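Local coordinates for putative prolyl-tRNA synthetase (Leishmania major, PDB 5XIL), which probably charges tRNA(Pro) with L-proline at the expense of ATP, this chain holding the class II catalytic core, the anticodon-binding domain and the zinc-binding C-terminal part, at residues A[15-18]-A[19-23]; A[338-341]-A[342-345]; A[345-348]-A[349-352]; A[370-373]-A[374-377]; A[396-399]-A[400-404]. All coordinates share one frame; numbering follows the deposited sequence.

How the interactions relate
Interactions 2 and 3 are the start and the end of one helix, 340-350, and share N345; their centres are about 10 Å apart. Interaction 1, on helix 13-23, packs against interaction 3 through K23 CB and V349 CG1, 3.7 Å apart. Interaction 4 is the hairpin turn 370-377. It meets interaction 3 where R373 NE lies 2.8 Å from E348 O, a probable hydrogen bond. On its other flank H374 and V372 touch V398, Q401 and M402 of interaction 5. Interactions 2, 3 and 4 belong to the anticodon-binding domain. Interaction 1 comes near a metal site: the side chain of W16 is about 10 Å from that of E219, a magnesium ligand.

Interaction 1: A[15-18]-A[19-23]; sequences AWYI and DVITK
W16 and V20 meet one turn apart on helix 13-23. V20 CG2 lies over one face of the W16 indole, toward its rim, 3.7 Å from W16 CE2. It makes a CH-pi contact with the five-membered ring. W16 CG is anti to the backbone N (chi1 171°), which lays the indole along the helix toward V20. The next pair repeats the pattern. I21 CG2 sits over the centre of the Y17 ring and comes within 4.1 Å of Y17 CZ. I21 has CG1 between its backbone N and carbonyl carbon (chi1 67°), and this leaves the CG2 methyl facing the tyrosine.

The polar ends of both rings are held from outside: W16 NE1 bonds to D278 O and Y17 OH to P149 O. On the polar side K23 NZ forms a salt bridge with D19 OD2, 2.9 Å away. OD2 also accepts from A6 N, so one carboxylate oxygen carries two bonds. T22 OG1 is 2.9 Å from I18 O and equally close to D19 O. Its single proton can serve either, and the choice is not settled. Y17 and I21 both rest on I273 of helix 267-276. Aromatic-aliphatic pairs four residues apart, here W16-V20 and Y17-I21 on the buried face, and a salt bridge at the same spacing are common along an alpha helix.

Interaction 2: A[338-341]-A[342-345]; sequences YSPG and WRFN
Y338 and W342 come together through different first torsions. Y338 CG is anti to its carbonyl carbon (chi1 -63°), while W342 CG is anti to its backbone N (chi1 -172°). The result is a face-to-face stack of the tyrosine ring on the six-membered ring of the indole. The centroids are 3.6 Å apart and the planes differ by 6°. The stack closes over an N-cap, the start of helix 340-350 in the anticodon-binding domain. S339 is the cap residue. Its OG accepts from W342 N at 3.0 Å and so satisfies a backbone N-H in the first turn.

The stack continues along the helix, since W342 also meets the H346 ring nearly in parallel. Y338 OH makes a weak hydrogen bond to R127 of the second subunit, so this helix start lies close to the dimer partner. On another side of the helix P340 CB packs on the F344 ring. That ring is modelled too close to P340 O, so its fine placement is doubtful. F344 is also a cation-pi partner of R355.

R343 folds back on the cap. Its chain bends at the third torsion, bringing the guanidinium back to the carbonyls of Y338 and S339. NH1 goes to D333 O, and NH2 makes a weak bond to Y338 O. S339 O takes two donors from R343. The backbone N and NE, each 3.2 Å away, reach that oxygen from opposite faces of its carbonyl plane.

Interaction 3: A[345-348]-A[349-352]; sequences NHWE and VKGV
V349 meets N345 one turn back on helix 340-350. The two side chains lie side by side, and V349 CG2 is 3.8 Å from N345 OD1. That oxygen has its polar partner elsewhere, at G4 N. V349 CG1 is anti to the backbone N (chi1 174°), which leaves CG2 on the N345 side. V349 N donates to N345 O at 2.8 Å.

K350 comes next and runs alongside both H346 and W347. Its chain bends at the third and fourth torsions (chi3 69°), so CD and CE pass the two rings before NZ turns to its acceptors. CD is 3.6 Å from H346 NE2 and makes an off-centre CH-pi contact with the imidazole. CE is 3.4 Å from W347 CZ3, approaching obliquely. NZ goes to A24 O and to a salt bridge with E25, while W41 is a cation-pi partner. H346 NE2 is 5.1 Å from K350 NZ, and the lysine charge may disfavour protonation of the imidazole.

G351, with positive phi (88°), is the C-prime residue of a Schellman motif that ends the helix. These backbone angles suit glycine. The motif's signature is two bonds: G351 N to E348 O, which is weak, and V352 N to W347 O. G351 N also donates to W347 O.

V352 N reaches W347 O at 3.2 Å, nearly along the carbonyl bond, so this oxygen has two donors. V352 CG2 is modelled beside the W347 indole, but too close to be trusted, and V352 has two deposited conformers. W347 NE1 is hydrogen-bonded to D333 OD2.

Interaction 4: A[370-373]-A[374-377]; sequences VAVR and HSGA
V372 and A377 close a hairpin turn between strands 367-372 and 378-382: V372 N donates to A377 O at 2.8 Å, nearly straight, and G376 N donates to V372 O, also at 2.8 Å, a bond that spans five residues and forms an alpha turn.

V372 carries the side-chain contact. Its CB points at the turn, and CG1 is anti to the backbone N (chi1 -175°). This sets CG1 3.4 Å from H374 CD2 and 3.5 Å from S375 OG. The valine and histidine lie side by side, and CG1 comes obliquely to the imidazole. H374 CG is between its backbone N and carbonyl carbon (chi1 74°), a torsion that folds the ring back toward V372. S375 CB lies over one face of that ring, offset toward its rim. S375 OG accepts from A377 N at 3.1 Å, an ST turn that holds the second half of the reversal. Between these two residues G376 has positive phi (75°), which lets the chain reverse into the next strand. A371 CA adds a CA-H...O contact to A377 O.

R373 leaves the turn on the other side. Its NE goes to E348 O at the end of helix 340-350, and NH1 makes a salt bridge with D278. The chemistry is divided: backbone bonds and one serine hydroxyl set the shape of the turn, while V372 and the carbons of the H374 side chain pack against V398, Q401 and M402 of helix 387-412. R373 probably ties the hairpin electrostatically to the chain around D278.

Interaction 5: A[396-399]-A[400-404]; sequences EDVH and AQMYA
V398 and M402 form the tightly packed part of this contact, one turn apart on helix 387-412. They lie side by side, and V398 CG1 is 3.8 Å from M402 SD. M402 CG is anti to the carbonyl carbon (chi1 -75°) and the chain runs out extended before the third torsion (chi3 68°) turns CE aside, so sulfur rather than the terminal methyl meets the valine. M402 CG is also 3.3 Å from V398 O. Both residues are buried, and both touch the hairpin turn at H374.

H399 is buried too. Its ring leans on A191 and R287, and NE2 makes a weak hydrogen bond to E187 O. Its backbone O accepts from Y403 N at 3.0 Å.

The other side is looser. A400 is exposed and brings only a methyl near the E396 and D397 carbonyls. E396 turns away from the second turn and pairs with R287. D397 and Q401 reach toward each other across the surface, but their modelled polar ends are far too close, so that pairing is doubtful. The doubt is confined to the amide end of Q401, whose aliphatic base packs on H374. The backbone is regular, with Q401 N on D397 O at 2.8 Å.

Main-chain bonds four residues apart hold the helix on both sides. What differs is the surface: V398, M402 and the base of Q401 meet the hairpin, E396 is held by its salt bridge, and the two deposited conformers of D397 are consistent with a mobile side chain.

Interaction 1: A[15-18]-A[19-23]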
loop_
_atom_site.group_PDB
_atom_site.type_symbol
_atom_site.label_atom_id
_atom_site.label_comp_id
_atom_site.label_asym_id
_atom_site.label_seq_id
_atom_site.Cartn_x
_atom_site.Cartn_y
_atom_site.Cartn_z
ATOM N N ALA A 15 9.300 -5.847 30.412
ATOM C CA ALA A 15 10.331 -6.777 30.023
ATOM C C ALA A 15 9.761 -7.939 29.191
ATOM O O ALA A 15 10.393 -8.424 28.276
ATOM C CB ALA A 15 11.040 -7.342 31.253
ATOM N N TRP A 16 8.565 -8.389 29.540
ATOM C CA TRP A 16 7.888 -9.380 28.753
ATOM C C TRP A 16 7.733 -8.877 27.300
ATOM O O TRP A 16 8.059 -9.588 26.360
ATOM C CB TRP A 16 6.527 -9.640 29.352
ATOM C CG TRP A 16 5.687 -10.485 28.478
ATOM C CD1 TRP A 16 5.671 -11.846 28.450
ATOM C CD2 TRP A 16 4.705 -10.051 27.532
ATOM N NE1 TRP A 16 4.769 -12.302 27.541
ATOM C CE2 TRP A 16 4.177 -11.231 26.925
ATOM C CE3 TRP A 16 4.232 -8.811 27.138
ATOM C CZ2 TRP A 16 3.180 -11.195 25.926
ATOM C CZ3 TRP A 16 3.257 -8.766 26.149
ATOM C CH2 TRP A 16 2.756 -9.966 25.534
ATOM N N TYR A 17 7.256 -7.645 27.161
ATOM C CA TYR A 17 6.895 -7.123 25.825
ATOM C C TYR A 17 8.176 -7.011 24.999
ATOM O O TYR A 17 8.207 -7.425 23.847
ATOM C CB TYR A 17 6.294 -5.754 26.007
ATOM C CG TYR A 17 5.842 -5.060 24.749
ATOM C CD1 TYR A 17 4.710 -5.459 24.096
ATOM C CD2 TYR A 17 6.505 -3.958 24.272
ATOM C CE1 TYR A 17 4.300 -4.814 22.952
ATOM C CE2 TYR A 17 6.089 -3.290 23.139
ATOM C CZ TYR A 17 4.973 -3.746 22.485
ATOM O OH TYR A 17 4.577 -3.047 21.368
ATOM N N ILE A 18 9.230 -6.394 25.566
ATOM C CA ILE A 18 10.491 -6.320 24.859
ATOM C C ILE A 18 11.064 -7.673 24.458
ATOM O O ILE A 18 11.513 -7.816 23.341
ATOM C CB ILE A 18 11.551 -5.566 25.669
ATOM C CG1 ILE A 18 11.227 -4.118 25.671
ATOM C CG2 ILE A 18 12.930 -5.707 25.054
ATOM C CD1 ILE A 18 11.775 -3.451 26.900
ATOM N N ASP A 19 10.981 -8.672 25.320
ATOM C CA ASP A 19 11.477 -10.005 25.029
ATOM C C ASP A 19 10.629 -10.612 23.892
ATOM O O ASP A 19 11.133 -11.243 22.986
ATOM C CB ASP A 19 11.439 -10.920 26.283
ATOM C CG ASP A 19 12.418 -12.114 26.216
ATOM O OD1 ASP A 19 13.521 -11.923 25.699
ATOM O OD2 ASP A 19 12.081 -13.269 26.682
ATOM N N VAL A 20 9.329 -10.404 23.942
ATOM C CA VAL A 20 8.520 -10.973 22.880
ATOM C C VAL A 20 8.833 -10.370 21.540
ATOM O O VAL A 20 8.952 -11.128 20.585
ATOM C CB VAL A 20 7.035 -10.844 23.198
ATOM C CG1 VAL A 20 6.151 -11.030 21.954
ATOM C CG2 VAL A 20 6.742 -11.777 24.340
ATOM N N ILE A 21 8.830 -9.070 21.437
ATOM C CA ILE A 21 8.921 -8.431 20.138
ATOM C C ILE A 21 10.303 -8.744 19.498
ATOM O O ILE A 21 10.407 -8.868 18.315
ATOM C CB ILE A 21 8.596 -6.967 20.140
ATOM C CG1 ILE A 21 9.630 -6.181 20.895
ATOM C CG2 ILE A 21 7.177 -6.697 20.641
ATOM C CD1 ILE A 21 9.292 -4.726 20.979
ATOM N N THR A 22 11.299 -8.951 20.339
ATOM C CA THR A 22 12.654 -9.293 19.866
ATOM C C THR A 22 12.761 -10.740 19.435
ATOM O O THR A 22 13.180 -11.007 18.337
ATOM C CB THR A 22 13.724 -8.944 20.921
ATOM O OG1 THR A 22 13.402 -9.593 22.137
ATOM C CG2 THR A 22 13.716 -7.536 21.237
ATOM N N LYS A 23 12.353 -11.669 20.302
ATOM C CA LYS A 23 12.416 -13.113 20.033
ATOM C C LYS A 23 11.484 -13.524 18.920
ATOM O O LYS A 23 11.803 -14.404 18.181
ATOM C CB LYS A 23 12.151 -13.944 21.311
ATOM C CG LYS A 23 13.345 -14.013 22.253
ATOM C CD LYS A 23 12.912 -14.715 23.529
ATOM C CE LYS A 23 14.051 -15.232 24.396
ATOM N NZ LYS A 23 13.500 -15.669 25.737
#

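Interaction 2: A[338-341]-A[342-345]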
loop_
_atom_site.group_PDB
_atom_site.type_symbol
_atom_site.label_atom_id
_atom_site.label_comp_id
_atom_site.label_asym_id
_atom_site.label_seq_id
_atom_site.Cartn_x
_atom_site.Cartn_y
_atom_site.Cartn_z
ATOM N N TYR A 338 18.431 -28.338 14.247
ATOM C CA TYR A 338 17.749 -28.097 15.503
ATOM C C TYR A 338 16.803 -29.251 15.725
ATOM O O TYR A 338 16.219 -29.794 14.749
ATOM C CB TYR A 338 16.898 -26.833 15.438
ATOM C CG TYR A 338 17.646 -25.556 15.210
ATOM C CD1 TYR A 338 18.495 -25.040 16.196
ATOM C CD2 TYR A 338 17.474 -24.821 14.022
ATOM C CE1 TYR A 338 19.189 -23.851 15.990
ATOM C CE2 TYR A 338 18.138 -23.617 13.818
ATOM C CZ TYR A 338 18.993 -23.138 14.801
ATOM O OH TYR A 338 19.663 -21.956 14.592
ATOM N N SER A 339 16.634 -29.614 16.997
ATOM C CA SER A 339 15.597 -30.590 17.385
ATOM C C SER A 339 14.212 -30.073 16.901
ATOM O O SER A 339 14.046 -28.841 16.624
ATOM C CB SER A 339 15.587 -30.808 18.912
ATOM O OG SER A 339 15.305 -29.601 19.639
ATOM N N PRO A 340 13.242 -30.995 16.723
ATOM C CA PRO A 340 11.877 -30.495 16.523
ATOM C C PRO A 340 11.425 -29.645 17.688
ATOM O O PRO A 340 10.757 -28.683 17.460
ATOM C CB PRO A 340 11.004 -31.777 16.383
ATOM C CG PRO A 340 11.991 -32.826 15.880
ATOM C CD PRO A 340 13.361 -32.442 16.424
ATOM N N GLY A 341 11.786 -29.995 18.920
ATOM C CA GLY A 341 11.413 -29.187 20.068
ATOM C C GLY A 341 11.875 -27.736 19.982
ATOM O O GLY A 341 11.132 -26.815 20.309
ATOM N N TRP A 342 13.120 -27.530 19.598
ATOM C CA TRP A 342 13.641 -26.197 19.407
ATOM C C TRP A 342 12.819 -25.440 18.351
ATOM O O TRP A 342 12.500 -24.233 18.507
ATOM C CB TRP A 342 15.079 -26.258 18.914
ATOM C CG TRP A 342 15.776 -24.943 18.852
ATOM C CD1 TRP A 342 16.667 -24.444 19.800
ATOM C CD2 TRP A 342 15.695 -23.937 17.805
ATOM N NE1 TRP A 342 17.099 -23.187 19.410
ATOM C CE2 TRP A 342 16.537 -22.856 18.196
ATOM C CE3 TRP A 342 14.965 -23.826 16.599
ATOM C CZ2 TRP A 342 16.674 -21.685 17.418
ATOM C CZ3 TRP A 342 15.110 -22.674 15.825
ATOM C CH2 TRP A 342 15.961 -21.609 16.247
ATOM N N ARG A 343 12.554 -26.115 17.239
ATOM C CA ARG A 343 11.721 -25.510 16.191
ATOM C C ARG A 343 10.306 -25.231 16.748
ATOM O O ARG A 343 9.743 -24.174 16.459
ATOM C CB ARG A 343 11.697 -26.385 14.946
ATOM C CG ARG A 343 12.996 -26.354 14.164
ATOM C CD ARG A 343 12.970 -27.369 13.053
ATOM N NE ARG A 343 13.519 -28.630 13.513
ATOM C CZ ARG A 343 13.593 -29.743 12.778
ATOM N NH1 ARG A 343 13.082 -29.808 11.547
ATOM N NH2 ARG A 343 14.209 -30.797 13.301
ATOM N N PHE A 344 9.723 -26.133 17.558
ATOM C CA PHE A 344 8.404 -25.905 18.059
ATOM C C PHE A 344 8.455 -24.581 18.860
ATOM O O PHE A 344 7.519 -23.753 18.829
ATOM C CB PHE A 344 7.950 -26.982 19.073
ATOM C CG PHE A 344 7.554 -28.330 18.491
ATOM C CD1 PHE A 344 7.870 -28.722 17.185
ATOM C CD2 PHE A 344 6.906 -29.243 19.321
ATOM C CE1 PHE A 344 7.578 -29.989 16.714
ATOM C CE2 PHE A 344 6.589 -30.505 18.820
ATOM C CZ PHE A 344 6.912 -30.859 17.536
ATOM N N ASN A 345 9.502 -24.432 19.660
ATOM C CA ASN A 345 9.605 -23.249 20.548
ATOM C C ASN A 345 9.695 -21.926 19.761
ATOM O O ASN A 345 8.998 -20.926 20.102
ATOM C CB ASN A 345 10.823 -23.339 21.481
ATOM C CG ASN A 345 11.021 -22.042 22.285
ATOM O OD1 ASN A 345 10.290 -21.758 23.276
ATOM N ND2 ASN A 345 11.941 -21.241 21.845
#

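Interaction 3: A[345-348]-A[349-352]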
loop_
_atom_site.group_PDB
_atom_site.type_symbol
_atom_site.label_atom_id
_atom_site.label_comp_id
_atom_site.label_asym_id
_atom_site.label_seq_id
_atom_site.Cartn_x
_atom_site.Cartn_y
_atom_site.Cartn_z
ATOM N N ASN A 345 9.502 -24.432 19.660
ATOM C CA ASN A 345 9.605 -23.249 20.548
ATOM C C ASN A 345 9.695 -21.926 19.761
ATOM O O ASN A 345 8.998 -20.926 20.102
ATOM C CB ASN A 345 10.823 -23.339 21.481
ATOM C CG ASN A 345 11.021 -22.042 22.285
ATOM O OD1 ASN A 345 10.290 -21.758 23.276
ATOM N ND2 ASN A 345 11.941 -21.241 21.845
ATOM N N HIS A 346 10.558 -21.921 18.750
ATOM C CA HIS A 346 10.782 -20.807 17.892
ATOM C C HIS A 346 9.476 -20.272 17.301
ATOM O O HIS A 346 9.196 -19.087 17.327
ATOM C CB HIS A 346 11.738 -21.208 16.766
ATOM C CG HIS A 346 11.906 -20.171 15.696
ATOM N ND1 HIS A 346 12.721 -19.063 15.835
ATOM C CD2 HIS A 346 11.396 -20.101 14.437
ATOM C CE1 HIS A 346 12.673 -18.351 14.736
ATOM N NE2 HIS A 346 11.888 -18.963 13.871
ATOM N N TRP A 347 8.685 -21.157 16.703
ATOM C CA TRP A 347 7.373 -20.777 16.131
ATOM C C TRP A 347 6.301 -20.506 17.178
ATOM O O TRP A 347 5.374 -19.724 16.916
ATOM C CB TRP A 347 6.909 -21.853 15.133
ATOM C CG TRP A 347 7.881 -21.905 13.918
ATOM C CD1 TRP A 347 8.860 -22.855 13.653
ATOM C CD2 TRP A 347 8.037 -20.893 12.907
ATOM N NE1 TRP A 347 9.549 -22.504 12.550
ATOM C CE2 TRP A 347 9.076 -21.315 12.056
ATOM C CE3 TRP A 347 7.362 -19.717 12.605
ATOM C CZ2 TRP A 347 9.483 -20.580 10.943
ATOM C CZ3 TRP A 347 7.759 -18.977 11.456
ATOM C CH2 TRP A 347 8.802 -19.411 10.658
ATOM N N GLU A 348 6.402 -21.145 18.341
ATOM C CA GLU A 348 5.545 -20.823 19.474
ATOM C C GLU A 348 5.741 -19.391 19.894
ATOM O O GLU A 348 4.777 -18.651 20.115
ATOM C CB GLU A 348 5.852 -21.723 20.668
ATOM C CG GLU A 348 4.940 -21.495 21.863
ATOM C CD GLU A 348 4.987 -22.654 22.828
ATOM O OE1 GLU A 348 5.905 -22.706 23.673
ATOM O OE2 GLU A 348 4.124 -23.535 22.702
ATOM N N VAL A 349 7.003 -19.012 20.023
ATOM C CA VAL A 349 7.291 -17.671 20.454
ATOM C C VAL A 349 6.811 -16.603 19.446
ATOM O O VAL A 349 6.399 -15.485 19.813
ATOM C CB VAL A 349 8.786 -17.526 20.746
ATOM C CG1 VAL A 349 9.094 -16.064 21.061
ATOM C CG2 VAL A 349 9.151 -18.429 21.945
ATOM N N LYS A 350 6.867 -16.955 18.151
ATOM C CA LYS A 350 6.398 -16.071 17.084
ATOM C C LYS A 350 4.927 -16.014 17.059
ATOM O O LYS A 350 4.359 -15.040 16.581
ATOM C CB LYS A 350 6.933 -16.480 15.716
ATOM C CG LYS A 350 8.422 -16.226 15.569
ATOM C CD LYS A 350 9.025 -16.814 14.304
ATOM C CE LYS A 350 8.533 -16.072 13.084
ATOM N NZ LYS A 350 9.146 -14.699 13.136
ATOM N N GLY A 351 4.265 -17.053 17.562
ATOM C CA GLY A 351 2.832 -17.051 17.606
ATOM C C GLY A 351 2.134 -17.567 16.377
ATOM O O GLY A 351 0.966 -17.229 16.170
ATOM N N VAL A 352 2.781 -18.448 15.610
ATOM C CA VAL A 352 2.154 -19.039 14.444
ATOM C C VAL A 352 0.880 -19.698 14.897
ATOM O O VAL A 352 0.932 -20.382 15.857
ATOM C CB VAL A 352 2.970 -20.138 13.781
ATOM C CG1 VAL A 352 2.247 -20.531 12.488
ATOM C CG2 VAL A 352 4.340 -19.641 13.490
#

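Interaction 4: A[370-373]-A[374-377]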
loop_
_atom_site.group_PDB
_atom_site.type_symbol
_atom_site.label_atom_id
_atom_site.label_comp_id
_atom_site.label_asym_id
_atom_site.label_seq_id
_atom_site.Cartn_x
_atom_site.Cartn_y
_atom_site.Cartn_z
ATOM N N VAL A 370 -2.171 -31.483 14.801
ATOM C CA VAL A 370 -2.228 -30.027 14.719
ATOM C C VAL A 370 -2.283 -29.501 16.129
ATOM O O VAL A 370 -3.096 -29.918 16.905
ATOM C CB VAL A 370 -3.460 -29.566 13.960
ATOM C CG1 VAL A 370 -3.505 -28.023 13.882
ATOM C CG2 VAL A 370 -3.467 -30.142 12.587
ATOM N N ALA A 371 -1.342 -28.638 16.461
ATOM C CA ALA A 371 -1.290 -28.013 17.746
ATOM C C ALA A 371 -1.748 -26.564 17.557
ATOM O O ALA A 371 -1.134 -25.845 16.729
ATOM C CB ALA A 371 0.161 -28.008 18.194
ATOM N N VAL A 372 -2.806 -26.158 18.269
ATOM C CA VAL A 372 -3.359 -24.800 18.201
ATOM C C VAL A 372 -2.681 -23.885 19.218
ATOM O O VAL A 372 -2.671 -24.167 20.435
ATOM C CB VAL A 372 -4.861 -24.825 18.507
ATOM C CG1 VAL A 372 -5.464 -23.489 18.328
ATOM C CG2 VAL A 372 -5.546 -25.849 17.634
ATOM N N ARG A 373 -2.003 -22.844 18.729
ATOM C CA ARG A 373 -1.194 -22.014 19.560
ATOM C C ARG A 373 -1.969 -21.260 20.698
ATOM O O ARG A 373 -1.506 -21.224 21.862
ATOM C CB ARG A 373 -0.432 -21.011 18.723
ATOM C CG ARG A 373 0.408 -19.991 19.516
ATOM C CD ARG A 373 1.540 -20.562 20.311
ATOM N NE ARG A 373 2.257 -19.519 21.026
ATOM C CZ ARG A 373 1.922 -19.031 22.197
ATOM N NH1 ARG A 373 0.910 -19.554 22.918
ATOM N NH2 ARG A 373 2.635 -18.054 22.677
ATOM N N HIS A 374 -3.086 -20.672 20.402
ATOM C CA HIS A 374 -3.727 -19.828 21.411
ATOM C C HIS A 374 -4.226 -20.671 22.589
ATOM O O HIS A 374 -4.117 -20.234 23.682
ATOM C CB HIS A 374 -4.827 -18.962 20.808
ATOM C CG HIS A 374 -6.070 -19.706 20.466
ATOM N ND1 HIS A 374 -7.155 -19.749 21.307
ATOM C CD2 HIS A 374 -6.399 -20.448 19.381
ATOM C CE1 HIS A 374 -8.108 -20.463 20.741
ATOM N NE2 HIS A 374 -7.666 -20.916 19.584
ATOM N N SER A 375 -4.736 -21.880 22.319
ATOM C CA SER A 375 -5.461 -22.693 23.305
ATOM C C SER A 375 -4.625 -23.865 23.792
ATOM O O SER A 375 -4.912 -24.394 24.849
ATOM C CB SER A 375 -6.772 -23.225 22.721
ATOM O OG SER A 375 -6.447 -24.096 21.660
ATOM N N GLY A 376 -3.588 -24.249 23.049
ATOM C CA GLY A 376 -2.807 -25.419 23.348
ATOM C C GLY A 376 -3.547 -26.675 22.986
ATOM O O GLY A 376 -3.058 -27.765 23.199
ATOM N N ALA A 377 -4.683 -26.567 22.347
ATOM C CA ALA A 377 -5.427 -27.766 21.975
ATOM C C ALA A 377 -4.736 -28.549 20.866
ATOM O O ALA A 377 -3.974 -28.000 20.085
ATOM C CB ALA A 377 -6.803 -27.381 21.545
#

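Interaction 5: A[396-399]-A[400-404]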
loop_
_atom_site.group_PDB
_atom_site.type_symbol
_atom_site.label_atom_id
_atom_site.label_comp_id
_atom_site.label_asym_id
_atom_site.label_seq_id
_atom_site.Cartn_x
_atom_site.Cartn_y
_atom_site.Cartn_z
ATOM N N GLU A 396 -10.338 -19.925 11.041
ATOM C CA GLU A 396 -11.413 -18.999 11.331
ATOM C C GLU A 396 -11.901 -19.199 12.731
ATOM O O GLU A 396 -12.278 -18.239 13.403
ATOM C CB GLU A 396 -12.555 -19.115 10.289
ATOM C CG GLU A 396 -12.206 -18.431 9.002
ATOM C CD GLU A 396 -12.148 -16.897 9.161
ATOM O OE1 GLU A 396 -13.204 -16.247 9.223
ATOM O OE2 GLU A 396 -11.053 -16.319 9.237
ATOM N N ASP A 397 -11.936 -20.454 13.212
ATOM C CA ASP A 397 -12.284 -20.699 14.601
ATOM C C ASP A 397 -11.264 -20.096 15.564
ATOM O O ASP A 397 -11.642 -19.541 16.610
ATOM C CB ASP A 397 -12.459 -22.201 14.887
ATOM C CG ASP A 397 -12.823 -22.443 16.298
ATOM O OD1 ASP A 397 -13.928 -22.038 16.737
ATOM O OD2 ASP A 397 -11.954 -22.955 16.997
ATOM N N VAL A 398 -10.001 -20.224 15.230
ATOM C CA VAL A 398 -8.975 -19.575 16.006
ATOM C C VAL A 398 -9.249 -18.046 16.141
ATOM O O VAL A 398 -9.194 -17.538 17.293
ATOM C CB VAL A 398 -7.598 -19.805 15.437
ATOM C CG1 VAL A 398 -6.568 -18.828 16.091
ATOM C CG2 VAL A 398 -7.160 -21.267 15.626
ATOM N N HIS A 399 -9.504 -17.368 15.036
ATOM C CA HIS A 399 -9.897 -15.943 15.117
ATOM C C HIS A 399 -11.047 -15.731 16.108
ATOM O O HIS A 399 -10.966 -14.866 17.036
ATOM C CB HIS A 399 -10.334 -15.374 13.785
ATOM C CG HIS A 399 -10.724 -13.933 13.851
ATOM N ND1 HIS A 399 -9.782 -12.912 13.791
ATOM C CD2 HIS A 399 -11.910 -13.334 14.103
ATOM C CE1 HIS A 399 -10.394 -11.748 13.943
ATOM N NE2 HIS A 399 -11.674 -11.973 14.180
ATOM N N ALA A 400 -12.107 -16.498 15.925
ATOM C CA ALA A 400 -13.280 -16.371 16.745
ATOM C C ALA A 400 -12.981 -16.563 18.221
ATOM O O ALA A 400 -13.510 -15.822 19.069
ATOM C CB ALA A 400 -14.428 -17.309 16.286
ATOM N N GLN A 401 -12.206 -17.560 18.542
ATOM C CA GLN A 401 -11.893 -17.858 19.896
ATOM C C GLN A 401 -11.011 -16.790 20.559
ATOM O O GLN A 401 -11.193 -16.441 21.704
ATOM C CB GLN A 401 -11.292 -19.255 19.975
ATOM C CG GLN A 401 -12.299 -20.336 19.579
ATOM C CD GLN A 401 -11.794 -21.754 19.762
ATOM O OE1 GLN A 401 -11.252 -22.082 20.763
ATOM N NE2 GLN A 401 -12.044 -22.593 18.804
ATOM N N MET A 402 -10.047 -16.298 19.807
ATOM C CA MET A 402 -9.157 -15.284 20.354
ATOM C C MET A 402 -9.944 -14.027 20.669
ATOM O O MET A 402 -9.658 -13.356 21.699
ATOM C CB MET A 402 -8.046 -14.939 19.322
ATOM C CG MET A 402 -6.979 -16.002 19.213
ATOM S SD MET A 402 -5.716 -15.603 17.997
ATOM C CE MET A 402 -4.934 -14.180 18.830
ATOM N N TYR A 403 -10.833 -13.664 19.766
ATOM C CA TYR A 403 -11.678 -12.471 19.922
ATOM C C TYR A 403 -12.548 -12.665 21.156
ATOM O O TYR A 403 -12.637 -11.776 22.016
ATOM C CB TYR A 403 -12.472 -12.171 18.689
ATOM C CG TYR A 403 -13.394 -11.014 18.889
ATOM C CD1 TYR A 403 -12.895 -9.704 18.916
ATOM C CD2 TYR A 403 -14.731 -11.210 19.181
ATOM C CE1 TYR A 403 -13.744 -8.627 19.185
ATOM C CE2 TYR A 403 -15.560 -10.155 19.527
ATOM C CZ TYR A 403 -15.051 -8.851 19.477
ATOM O OH TYR A 403 -15.859 -7.792 19.762
ATOM N N ALA A 404 -13.172 -13.838 21.247
ATOM C CA ALA A 404 -14.072 -14.125 22.373
ATOM C C ALA A 404 -13.394 -14.072 23.713
ATOM O O ALA A 404 -13.945 -13.472 24.666
ATOM C CB ALA A 404 -14.838 -15.492 22.145
#